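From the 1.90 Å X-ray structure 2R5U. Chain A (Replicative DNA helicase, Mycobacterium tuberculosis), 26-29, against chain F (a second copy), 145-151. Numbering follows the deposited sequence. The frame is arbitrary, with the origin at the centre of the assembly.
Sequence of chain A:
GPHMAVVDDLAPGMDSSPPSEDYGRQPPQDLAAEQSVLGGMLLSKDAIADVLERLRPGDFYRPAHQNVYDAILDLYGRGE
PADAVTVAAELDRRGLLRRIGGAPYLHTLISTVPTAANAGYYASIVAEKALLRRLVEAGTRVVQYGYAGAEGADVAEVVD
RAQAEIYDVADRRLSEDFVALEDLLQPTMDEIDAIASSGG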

# COMPACT_ATOMS: atom_id res chain seq x y z
N GLN A 26 -9.35 30.01 11.67
CA GLN A 26 -9.14 29.37 13.02
C GLN A 26 -10.42 28.84 13.65
O GLN A 26 -11.27 29.61 14.10
CB GLN A 26 -8.50 30.35 14.00
CG GLN A 26 -7.41 29.70 14.81
CD GLN A 26 -6.10 29.71 14.07
OE1 GLN A 26 -5.30 30.62 14.23
NE2 GLN A 26 -5.88 28.70 13.21
N PRO A 27 -10.53 27.50 13.74
CA PRO A 27 -11.76 26.82 14.11
C PRO A 27 -12.19 27.16 15.54
O PRO A 27 -11.32 27.47 16.36
CB PRO A 27 -11.39 25.33 14.00
CG PRO A 27 -10.15 25.29 13.16
CD PRO A 27 -9.43 26.55 13.49
N PRO A 28 -13.50 27.12 15.83
CA PRO A 28 -14.01 27.38 17.18
C PRO A 28 -13.33 26.48 18.21
O PRO A 28 -13.25 25.26 18.01
CB PRO A 28 -15.49 27.04 17.05
CG PRO A 28 -15.79 27.39 15.58
CD PRO A 28 -14.60 26.84 14.88
N GLN A 29 -12.84 27.10 19.28
CA GLN A 29 -12.01 26.41 20.28
C GLN A 29 -11.83 27.25 21.53
O GLN A 29 -11.91 28.49 21.47
CB GLN A 29 -10.63 26.10 19.68
CG GLN A 29 -9.79 27.36 19.44
CD GLN A 29 -8.53 27.10 18.66
OE1 GLN A 29 -7.43 27.05 19.23
NE2 GLN A 29 -8.67 26.92 17.34
N TYR F 145 -22.54 30.67 10.54
CA TYR F 145 -23.26 30.49 11.80
C TYR F 145 -22.32 29.93 12.88
O TYR F 145 -22.33 30.38 14.04
CB TYR F 145 -24.47 29.56 11.63
CG TYR F 145 -25.60 30.09 10.77
CD1 TYR F 145 -26.59 29.24 10.28
CD2 TYR F 145 -25.67 31.45 10.42
CE1 TYR F 145 -27.63 29.71 9.49
CE2 TYR F 145 -26.70 31.93 9.62
CZ TYR F 145 -27.68 31.05 9.16
OH TYR F 145 -28.70 31.52 8.37
N GLY F 146 -21.52 28.94 12.49
CA GLY F 146 -20.53 28.33 13.36
C GLY F 146 -19.54 29.33 13.93
O GLY F 146 -19.17 29.25 15.10
N TYR F 147 -19.10 30.26 13.09
CA TYR F 147 -18.23 31.35 13.54
C TYR F 147 -18.95 32.42 14.37
O TYR F 147 -18.35 33.03 15.26
CB TYR F 147 -17.45 31.97 12.38
CG TYR F 147 -16.32 31.09 11.92
CD1 TYR F 147 -16.29 30.57 10.64
CD2 TYR F 147 -15.29 30.74 12.80
CE1 TYR F 147 -15.26 29.74 10.23
CE2 TYR F 147 -14.25 29.92 12.40
CZ TYR F 147 -14.24 29.42 11.12
OH TYR F 147 -13.21 28.60 10.72
N ALA F 148 -20.23 32.63 14.08
CA ALA F 148 -21.06 33.57 14.83
C ALA F 148 -21.32 33.03 16.24
O ALA F 148 -21.18 33.77 17.22
CB ALA F 148 -22.37 33.84 14.10
N GLY F 149 -21.69 31.75 16.34
CA GLY F 149 -21.90 31.09 17.63
C GLY F 149 -20.66 31.17 18.51
O GLY F 149 -20.76 31.29 19.74
N ALA F 150 -19.49 31.11 17.89
CA ALA F 150 -18.21 31.19 18.59
C ALA F 150 -17.98 32.59 19.20
O ALA F 150 -17.04 32.78 19.97
CB ALA F 150 -17.07 30.80 17.65
N GLU F 151 -18.85 33.54 18.85
CA GLU F 151 -18.81 34.90 19.42
C GLU F 151 -19.89 35.13 20.48
O GLU F 151 -20.91 34.44 20.52
CB GLU F 151 -18.92 35.96 18.32
CG GLU F 151 -17.59 36.47 17.79
CD GLU F 151 -16.95 35.57 16.75
OE1 GLU F 151 -16.84 36.00 15.57
OE2 GLU F 151 -16.56 34.43 17.10

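Contact between an extended, proline-rich segment of chain A (26-29) and a stretch of chain F (145-151) that opens in a helix begun earlier in the chain, in two copies of the replicative DNA helicase. The contact is small, 180 Å² summed over both sides, and no hydrogen bond crosses it; the contacts across it are van der Waals packing.

Apolar packing centres on Pro A28, whose CA-to-CB bond points toward chain F. CB of Pro A28 lies 4.1 Å from CB of Ala F150, and CD of Pro A28 lies 4.0 Å from CE2 of Tyr F147. Ala F150 also points its CB toward the partner, so two short, rigid groups meet directly, where the backbones come nearest (CA of Pro A28 to CA of Ala F150, 5.8 Å).

A separate van der Waals contact reaches the backbone: CG of Pro A28 lies 3.9 Å from the carbonyl O of Gly F146. That O also accepts a weak hydrogen bond from N of Ala F150, at 3.4 Å.

Contacts round the aromatic ring involve Tyr F147, whose CA-to-CB bond points sideways to chain A; the end of the side chain, with chi1 at -75° (m), comes nearer. The carbonyl O of Gln A26 sits at the ring edge, near its plane, 3.4 Å from CE2 of Tyr F147, where the oxygen faces the electropositive rim. OH of Tyr F147 comes within 4.1 Å of CA of Pro A27, a van der Waals contact.

The hydrogen bonds among these residues lie within one stretch or the other. NE2 of Gln A29 donates to O of Pro A27 at 2.9 Å and 166°, a nearly straight bond that ties the side chain of Gln A29, whose CA-to-CB bond points away from chain F, to its own backbone. In chain F, N of Gly F149 donates to O of Tyr F145 at 2.8 Å, the i to i+4 pattern of a helix.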